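Local atomic coordinates of isochorismatase hydrolase (Alkaliphilus metalliredigens, PDB entry 3HB7), a protein that probably acts as a hydrolase of the isochorismatase family, related to the cysteine hydrolases, its substrate not established. Residues K7-V12 with H54-Q59; V128-C133 with E161-G166. One frame throughout, in Å; residues are numbered along the deposited sequence.

Contact 1: K7-V12 with H54-Q59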
ATOM      1  N   LYS E   7      35.710 -15.627 -40.789  1.00 28.32           N
ATOM      2  CA  LYS E   7      34.476 -15.554 -41.530  1.00 27.94           C
ATOM      3  C   LYS E   7      33.313 -15.413 -40.588  1.00 27.44           C
ATOM      4  O   LYS E   7      33.258 -16.058 -39.592  1.00 27.72           O
ATOM      5  CB  LYS E   7      34.310 -16.796 -42.371  1.00 28.14           C
ATOM      6  CG  LYS E   7      34.215 -16.542 -43.825  1.00 29.30           C
ATOM      7  CD  LYS E   7      33.800 -17.778 -44.531  1.00 30.98           C
ATOM      8  CE  LYS E   7      33.633 -17.538 -45.997  1.00 32.07           C
ATOM      9  NZ  LYS E   7      33.664 -18.805 -46.760  1.00 32.82           N
ATOM     10  N   HIS E   8      32.374 -14.570 -40.945  1.00 26.91           N
ATOM     11  CA  HIS E   8      31.296 -14.180 -40.081  1.00 26.24           C
ATOM     12  C   HIS E   8      29.955 -14.409 -40.716  1.00 26.31           C
ATOM     13  O   HIS E   8      29.781 -14.222 -41.894  1.00 25.71           O
ATOM     14  CB  HIS E   8      31.362 -12.699 -39.799  1.00 26.25           C
ATOM     15  CG  HIS E   8      32.403 -12.311 -38.814  1.00 25.66           C
ATOM     16  ND1 HIS E   8      32.370 -11.116 -38.149  1.00 24.73           N
ATOM     17  CD2 HIS E   8      33.514 -12.947 -38.398  1.00 26.00           C
ATOM     18  CE1 HIS E   8      33.416 -11.032 -37.359  1.00 25.35           C
ATOM     19  NE2 HIS E   8      34.124 -12.133 -37.489  1.00 25.73           N
ATOM     20  N   ALA E   9      28.994 -14.780 -39.887  1.00 25.91           N
ATOM     21  CA  ALA E   9      27.612 -14.827 -40.281  1.00 25.63           C
ATOM     22  C   ALA E   9      26.824 -13.872 -39.431  1.00 25.45           C
ATOM     23  O   ALA E   9      26.967 -13.822 -38.235  1.00 25.42           O
ATOM     24  CB  ALA E   9      27.080 -16.191 -40.145  1.00 25.33           C
ATOM     25  N   ILE E  10      25.977 -13.109 -40.068  1.00 25.27           N
ATOM     26  CA  ILE E  10      25.169 -12.172 -39.365  1.00 24.98           C
ATOM     27  C   ILE E  10      23.779 -12.682 -39.426  1.00 24.46           C
ATOM     28  O   ILE E  10      23.249 -12.862 -40.481  1.00 24.21           O
ATOM     29  CB  ILE E  10      25.242 -10.821 -40.042  1.00 25.39           C
ATOM     30  CG1 ILE E  10      26.669 -10.323 -39.988  1.00 26.18           C
ATOM     31  CG2 ILE E  10      24.325  -9.832 -39.389  1.00 25.26           C
ATOM     32  CD1 ILE E  10      26.849  -8.996 -40.544  1.00 27.82           C
ATOM     33  N   LEU E  11      23.187 -12.915 -38.271  1.00 23.62           N
ATOM     34  CA  LEU E  11      21.870 -13.493 -38.211  1.00 22.74           C
ATOM     35  C   LEU E  11      20.845 -12.422 -37.995  1.00 22.19           C
ATOM     36  O   LEU E  11      20.901 -11.695 -37.061  1.00 21.56           O
ATOM     37  CB  LEU E  11      21.797 -14.528 -37.103  1.00 22.41           C
ATOM     38  CG  LEU E  11      22.962 -15.490 -37.119  1.00 22.71           C
ATOM     39  CD1 LEU E  11      22.948 -16.426 -35.969  1.00 23.21           C
ATOM     40  CD2 LEU E  11      22.980 -16.240 -38.368  1.00 21.10           C
ATOM     41  N   VAL E  12      19.896 -12.336 -38.889  1.00 22.07           N
ATOM     42  CA  VAL E  12      18.905 -11.326 -38.783  1.00 22.38           C
ATOM     43  C   VAL E  12      17.650 -11.999 -38.349  1.00 22.88           C
ATOM     44  O   VAL E  12      17.096 -12.792 -39.052  1.00 22.77           O
ATOM     45  CB  VAL E  12      18.728 -10.637 -40.116  1.00 22.30           C
ATOM     46  CG1 VAL E  12      17.775  -9.527 -40.007  1.00 22.09           C
ATOM     47  CG2 VAL E  12      20.020 -10.140 -40.585  1.00 21.35           C
ATOM     48  N   HIS E  54      28.564 -13.226 -44.315  1.00 27.15           N
ATOM     49  CA  HIS E  54      27.316 -13.709 -44.856  1.00 26.93           C
ATOM     50  C   HIS E  54      26.133 -13.152 -44.121  1.00 26.56           C
ATOM     51  O   HIS E  54      26.206 -12.894 -42.958  1.00 27.06           O
ATOM     52  CB  HIS E  54      27.225 -15.207 -44.727  1.00 27.12           C
ATOM     53  CG  HIS E  54      28.258 -15.959 -45.492  1.00 28.13           C
ATOM     54  ND1 HIS E  54      28.022 -17.206 -46.018  1.00 28.31           N
ATOM     55  CD2 HIS E  54      29.536 -15.663 -45.794  1.00 28.87           C
ATOM     56  CE1 HIS E  54      29.104 -17.640 -46.623  1.00 28.37           C
ATOM     57  NE2 HIS E  54      30.039 -16.722 -46.502  1.00 29.18           N
ATOM     58  N   LEU E  55      25.023 -13.029 -44.817  1.00 25.67           N
ATOM     59  CA  LEU E  55      23.779 -12.645 -44.219  1.00 24.68           C
ATOM     60  C   LEU E  55      22.894 -13.868 -44.165  1.00 24.27           C
ATOM     61  O   LEU E  55      22.745 -14.547 -45.150  1.00 24.27           O
ATOM     62  CB  LEU E  55      23.094 -11.612 -45.076  1.00 24.73           C
ATOM     63  CG  LEU E  55      23.434 -10.154 -44.889  1.00 25.39           C
ATOM     64  CD1 LEU E  55      22.325  -9.310 -45.432  1.00 24.25           C
ATOM     65  CD2 LEU E  55      23.673  -9.867 -43.461  1.00 25.88           C
ATOM     66  N   VAL E  56      22.334 -14.144 -42.996  1.00 23.45           N
ATOM     67  CA  VAL E  56      21.400 -15.228 -42.786  1.00 22.42           C
ATOM     68  C   VAL E  56      20.127 -14.656 -42.222  1.00 22.17           C
ATOM     69  O   VAL E  56      20.150 -13.958 -41.257  1.00 21.93           O
ATOM     70  CB  VAL E  56      21.972 -16.221 -41.812  1.00 22.52           C
ATOM     71  CG1 VAL E  56      21.131 -17.427 -41.723  1.00 21.77           C
ATOM     72  CG2 VAL E  56      23.333 -16.574 -42.186  1.00 21.99           C
ATOM     73  N   HIS E  57      19.003 -14.952 -42.830  1.00 21.82           N
ATOM     74  CA  HIS E  57      17.749 -14.406 -42.362  1.00 21.65           C
ATOM     75  C   HIS E  57      16.899 -15.471 -41.705  1.00 21.47           C
ATOM     76  O   HIS E  57      16.639 -16.505 -42.271  1.00 21.19           O
ATOM     77  CB  HIS E  57      16.959 -13.779 -43.498  1.00 21.84           C
ATOM     78  CG  HIS E  57      17.767 -12.899 -44.391  1.00 22.81           C
ATOM     79  ND1 HIS E  57      17.733 -11.529 -44.311  1.00 22.91           N
ATOM     80  CD2 HIS E  57      18.615 -13.193 -45.397  1.00 22.73           C
ATOM     81  CE1 HIS E  57      18.546 -11.021 -45.207  1.00 22.76           C
ATOM     82  NE2 HIS E  57      19.094 -12.009 -45.878  1.00 24.07           N
ATOM     83  N   ILE E  58      16.480 -15.199 -40.490  1.00 20.89           N
ATOM     84  CA  ILE E  58      15.770 -16.167 -39.716  1.00 20.22           C
ATOM     85  C   ILE E  58      14.371 -15.725 -39.425  1.00 20.67           C
ATOM     86  O   ILE E  58      14.149 -14.682 -38.877  1.00 20.56           O
ATOM     87  CB  ILE E  58      16.531 -16.457 -38.458  1.00 20.06           C
ATOM     88  CG1 ILE E  58      17.896 -16.964 -38.849  1.00 19.86           C
ATOM     89  CG2 ILE E  58      15.838 -17.503 -37.663  1.00 18.56           C
ATOM     90  CD1 ILE E  58      18.844 -16.939 -37.804  1.00 19.29           C
ATOM     91  N   GLN E  59      13.422 -16.543 -39.811  1.00 20.66           N
ATOM     92  CA  GLN E  59      12.038 -16.225 -39.639  1.00 21.42           C
ATOM     93  C   GLN E  59      11.290 -17.293 -38.885  1.00 21.81           C
ATOM     94  O   GLN E  59      11.390 -18.445 -39.182  1.00 21.84           O
ATOM     95  CB  GLN E  59      11.379 -16.004 -40.991  1.00 21.24           C
ATOM     96  CG  GLN E  59      11.100 -17.248 -41.727  1.00 21.97           C
ATOM     97  CD  GLN E  59      10.597 -17.041 -43.111  1.00 21.77           C
ATOM     98  OE1 GLN E  59       9.775 -16.198 -43.335  1.00 23.24           O
ATOM     99  NE2 GLN E  59      11.113 -17.777 -44.042  1.00 20.71           N
TER
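Five backbone hydrogen bonds zip His-8, Ile-10 and Val-12 to His-54, Val-56 and Ile-58, in the alternating ladder of parallel strands. His-54 N gives to His-8 O at 2.9 Å and His-54 O takes Ile-10 N; Val-56 bonds Ile-10 O and Val-12 N in the same manner, and Ile-58 N closes the ladder on Val-12 O. Two CA-H...O contacts, from Ala-9 to His-54 O and from Leu-11 to Val-56 O, fill in between. The strand axes keep 4.7 Å apart and differ by 25° in direction.

Apolar packing covers both faces. On one, Leu-11 lies alongside Val-56, pointing the same way. CG of Leu-11 stands beside the backbone N (chi1 -47°), and its CD2 branch reaches to 3.6 Å from Val-56 CB; Leu-11 CB meets Ile-58 CD1 at 3.9 Å. On the other face Ile-10 CB meets Leu-55 CD2 at 3.9 Å, the two side chains crossing at a slant.

Polar side chains take a smaller part. The extended Lys-7 chain brings CE to 3.7 Å from His-54 NE2, a carbon contact and not a salt bridge; His-54 ND1 hydrogen-bonds Tyr-114 OH. His-57 NE2 hydrogen-bonds Glu-95 OE1, whereas its buried ND1 has no partner in the model.

The 41-residue link between the strands carries helix 35-47, making a beta-alpha-beta crossover. Phe-42 and Val-45 of that helix cover Ile-10, Val-12 and Leu-55, while strand 122-126 flanks 8-13 and strand 96-100 flanks 53-60.

Contact 2: V128-C133 with E161-G166; sequences VWTNVC and EMHEYG
Trp-129, which follows a cis peptide bond from Val-128, meets the selenium of Met-162, modelled as selenomethionine. Its CZ3 lies 3.9 Å from Met-162 SE, and the selenium sits 5.0 Å from the centroid of the six-membered ring, 64° off the ring normal: a slanting Met-aromatic contact. The Met-162 chain runs extended beyond CG (chi2 -176°), which carries SE out from the helix toward the indole.

Asn-131 lies across the same methionine. Its OD1 is 3.7 Å from both Met-162 SE and Met-162 CG, while Asn-131 ND2 faces Met-162 CB at 3.7 Å and has a weak hydrogen bond to Ser-157 OG. CG of Asn-131 stands between its backbone N and carbonyl carbon (chi1 58°), which puts it 3.9 Å from Met-162 CB. An alanine here would probably leave one flank of the Met-162 chain without its amide cover and Ser-157 without its weak partner, leaving the selenium end more able to turn.

Gly-166 lets the turn and the helix draw close: having no side chain, it sits near Thr-130 CG2 and Asn-131 CB, its CA 4.1 Å from the latter. Thr-130 CB lies in the plane of the His-163 ring at its edge. Thr-130 OG1 has a weak hydrogen bond to Ala-156 O.

The type I turn from Trp-129 to Val-132 leads straight into helix 133-143, with Val-132 as N-cap. Cys-133 begins the helix, a position consistent with that of the nucleophilic cysteine in related cysteine hydrolases. Helix 160-170 thus meets that turn through van der Waals and selenium contacts, with no hydrogen bond between the two segments, and the turn probably keeps its shape through its own Val-132 N to Trp-129 O bond, helped by weak hydrogen bonds to Ala-156 and Ser-157.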
ATOM      1  N   VAL E 128      15.284  -8.957 -33.153  1.00 26.77           N
ATOM      2  CA  VAL E 128      14.337  -8.763 -32.116  1.00 26.71           C
ATOM      3  C   VAL E 128      13.818 -10.122 -31.615  1.00 26.82           C
ATOM      4  O   VAL E 128      13.714 -11.024 -32.390  1.00 26.44           O
ATOM      5  CB  VAL E 128      13.238  -7.957 -32.770  1.00 26.95           C
ATOM      6  CG1 VAL E 128      11.970  -8.658 -32.815  1.00 27.64           C
ATOM      7  CG2 VAL E 128      13.155  -6.611 -32.223  1.00 26.34           C
ATOM      8  N   TRP E 129      13.427 -10.274 -30.355  1.00 26.59           N
ATOM      9  CA  TRP E 129      13.678  -9.375 -29.257  1.00 26.95           C
ATOM     10  C   TRP E 129      14.992  -9.691 -28.642  1.00 26.79           C
ATOM     11  O   TRP E 129      15.385 -10.817 -28.587  1.00 26.62           O
ATOM     12  CB  TRP E 129      12.672  -9.543 -28.138  1.00 27.12           C
ATOM     13  CG  TRP E 129      11.266  -9.476 -28.461  1.00 28.28           C
ATOM     14  CD1 TRP E 129      10.714  -9.445 -29.668  1.00 29.47           C
ATOM     15  CD2 TRP E 129      10.202  -9.439 -27.531  1.00 28.58           C
ATOM     16  NE1 TRP E 129       9.375  -9.391 -29.570  1.00 29.48           N
ATOM     17  CE2 TRP E 129       9.035  -9.389 -28.254  1.00 29.50           C
ATOM     18  CE3 TRP E 129      10.130  -9.458 -26.148  1.00 28.29           C
ATOM     19  CZ2 TRP E 129       7.814  -9.361 -27.658  1.00 30.07           C
ATOM     20  CZ3 TRP E 129       8.933  -9.433 -25.568  1.00 28.43           C
ATOM     21  CH2 TRP E 129       7.788  -9.381 -26.311  1.00 29.55           C
ATOM     22  N   THR E 130      15.608  -8.686 -28.073  1.00 26.30           N
ATOM     23  CA  THR E 130      16.930  -8.797 -27.554  1.00 26.30           C
ATOM     24  C   THR E 130      16.988  -9.840 -26.483  1.00 26.43           C
ATOM     25  O   THR E 130      17.919 -10.605 -26.429  1.00 26.98           O
ATOM     26  CB  THR E 130      17.344  -7.474 -26.919  1.00 26.19           C
ATOM     27  OG1 THR E 130      17.165  -6.434 -27.854  1.00 25.54           O
ATOM     28  CG2 THR E 130      18.761  -7.504 -26.510  1.00 25.42           C
ATOM     29  N   ASN E 131      15.994  -9.848 -25.614  1.00 26.15           N
ATOM     30  CA  ASN E 131      15.995 -10.725 -24.474  1.00 25.24           C
ATOM     31  C   ASN E 131      15.322 -12.046 -24.711  1.00 25.26           C
ATOM     32  O   ASN E 131      15.307 -12.870 -23.856  1.00 25.27           O
ATOM     33  CB  ASN E 131      15.425 -10.019 -23.248  1.00 25.11           C
ATOM     34  CG  ASN E 131      14.050  -9.522 -23.461  1.00 24.83           C
ATOM     35  OD1 ASN E 131      13.187  -9.751 -22.661  1.00 24.26           O
ATOM     36  ND2 ASN E 131      13.828  -8.872 -24.560  1.00 22.41           N
ATOM     37  N   VAL E 132      14.754 -12.233 -25.876  1.00 25.02           N
ATOM     38  CA  VAL E 132      14.096 -13.470 -26.171  1.00 24.13           C
ATOM     39  C   VAL E 132      14.779 -14.271 -27.239  1.00 24.37           C
ATOM     40  O   VAL E 132      15.727 -14.937 -26.980  1.00 24.31           O
ATOM     41  CB  VAL E 132      12.670 -13.234 -26.549  1.00 24.27           C
ATOM     42  CG1 VAL E 132      11.958 -14.526 -26.717  1.00 21.99           C
ATOM     43  CG2 VAL E 132      12.016 -12.416 -25.502  1.00 23.06           C
ATOM     44  N   CYS E 133      14.276 -14.202 -28.447  1.00 24.60           N
ATOM     45  CA  CYS E 133      14.806 -14.991 -29.546  1.00 24.94           C
ATOM     46  C   CYS E 133      16.245 -14.649 -29.882  1.00 24.80           C
ATOM     47  O   CYS E 133      17.014 -15.503 -30.178  1.00 24.53           O
ATOM     48  CB  CYS E 133      13.902 -14.954 -30.772  1.00 24.78           C
ATOM     49  SG  CYS E 133      12.348 -15.741 -30.587  1.00 26.27           S
ATOM     50  N   GLU E 161      13.684  -1.162 -21.465  1.00 29.78           N
ATOM     51  CA  GLU E 161      14.188  -1.846 -20.312  1.00 30.23           C
ATOM     52  C   GLU E 161      14.576  -3.268 -20.630  1.00 30.05           C
ATOM     53  O   GLU E 161      15.615  -3.709 -20.217  1.00 29.90           O
ATOM     54  CB  GLU E 161      13.177  -1.835 -19.182  1.00 30.69           C
ATOM     55  CG  GLU E 161      13.822  -1.932 -17.822  1.00 33.72           C
ATOM     56  CD  GLU E 161      12.981  -2.629 -16.762  1.00 37.55           C
ATOM     57  OE1 GLU E 161      11.752  -2.710 -16.913  1.00 39.35           O
ATOM     58  OE2 GLU E 161      13.558  -3.081 -15.754  1.00 38.19           O
HETATM   59  N   MSE E 162      13.722  -3.980 -21.351  1.00 29.83           N
HETATM   60  CA  MSE E 162      13.978  -5.365 -21.701  1.00 30.16           C
HETATM   61  C   MSE E 162      15.213  -5.447 -22.555  1.00 29.53           C
HETATM   62  O   MSE E 162      16.041  -6.300 -22.353  1.00 29.37           O
HETATM   63  CB  MSE E 162      12.811  -5.969 -22.454  1.00 30.19           C
HETATM   64  CG  MSE E 162      11.721  -6.488 -21.608  1.00 33.23           C
HETATM   65 SE   MSE E 162      10.383  -7.313 -22.606  1.00 42.90          SE
HETATM   66  CE  MSE E 162       9.243  -7.919 -21.272  1.00 38.39           C
ATOM     67  N   HIS E 163      15.343  -4.541 -23.501  1.00 28.80           N
ATOM     68  CA  HIS E 163      16.515  -4.532 -24.326  1.00 28.44           C
ATOM     69  C   HIS E 163      17.747  -4.284 -23.509  1.00 28.07           C
ATOM     70  O   HIS E 163      18.753  -4.903 -23.730  1.00 27.73           O
ATOM     71  CB  HIS E 163      16.410  -3.484 -25.412  1.00 28.37           C
ATOM     72  CG  HIS E 163      17.662  -3.325 -26.205  1.00 29.29           C
ATOM     73  ND1 HIS E 163      18.344  -2.136 -26.290  1.00 28.88           N
ATOM     74  CD2 HIS E 163      18.362  -4.208 -26.944  1.00 27.98           C
ATOM     75  CE1 HIS E 163      19.413  -2.300 -27.039  1.00 28.33           C
ATOM     76  NE2 HIS E 163      19.446  -3.547 -27.447  1.00 28.30           N
ATOM     77  N   GLU E 164      17.660  -3.354 -22.579  1.00 27.88           N
ATOM     78  CA  GLU E 164      18.785  -2.998 -21.754  1.00 27.87           C
ATOM     79  C   GLU E 164      19.251  -4.132 -20.871  1.00 27.47           C
ATOM     80  O   GLU E 164      20.436  -4.356 -20.734  1.00 27.69           O
ATOM     81  CB  GLU E 164      18.438  -1.771 -20.906  1.00 28.28           C
ATOM     82  CG  GLU E 164      19.609  -1.182 -20.133  1.00 30.13           C
ATOM     83  CD  GLU E 164      19.227  -0.299 -18.933  1.00 33.12           C
ATOM     84  OE1 GLU E 164      20.141   0.190 -18.268  1.00 33.08           O
ATOM     85  OE2 GLU E 164      18.043  -0.087 -18.642  1.00 34.36           O
ATOM     86  N   TYR E 165      18.333  -4.819 -20.217  1.00 26.69           N
ATOM     87  CA  TYR E 165      18.742  -5.963 -19.434  1.00 26.22           C
ATOM     88  C   TYR E 165      19.155  -7.156 -20.263  1.00 25.74           C
ATOM     89  O   TYR E 165      19.932  -7.961 -19.837  1.00 25.21           O
ATOM     90  CB  TYR E 165      17.862  -6.264 -18.212  1.00 26.25           C
ATOM     91  CG  TYR E 165      16.481  -6.778 -18.433  1.00 27.49           C
ATOM     92  CD1 TYR E 165      16.253  -7.978 -19.039  1.00 28.75           C
ATOM     93  CD2 TYR E 165      15.406  -6.087 -17.978  1.00 28.26           C
ATOM     94  CE1 TYR E 165      14.997  -8.443 -19.218  1.00 29.37           C
ATOM     95  CE2 TYR E 165      14.156  -6.551 -18.146  1.00 29.30           C
ATOM     96  CZ  TYR E 165      13.959  -7.730 -18.765  1.00 29.96           C
ATOM     97  OH  TYR E 165      12.707  -8.181 -18.936  1.00 30.63           O
ATOM     98  N   GLY E 166      18.614  -7.242 -21.463  1.00 25.59           N
ATOM     99  CA  GLY E 166      19.022  -8.251 -22.409  1.00 25.25           C
ATOM    100  C   GLY E 166      20.464  -8.122 -22.832  1.00 25.23           C
ATOM    101  O   GLY E 166      21.171  -9.096 -22.914  1.00 24.46           O
TER

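How the contacts relate
Contact 1 belongs to the core: two adjacent strands of the central parallel sheet, with most of the touching residues buried. Contact 2 lies farther out, partly buried, where the turn 129-132 after strand 122-126 meets helix 160-170. They share no element, yet strand 122-126 neighbours strand 8-13, and Val-128 bonds its backbone to Ile-13, just past segment 7-12. The centres are 19 Å apart and the nearest atoms about 6 Å, without touching. The chemistry follows the place: contact 1 is a regular backbone ladder dressed with aliphatic side chains, whereas contact 2 depends on side-chain packing around one selenomethionine and on a close glycine.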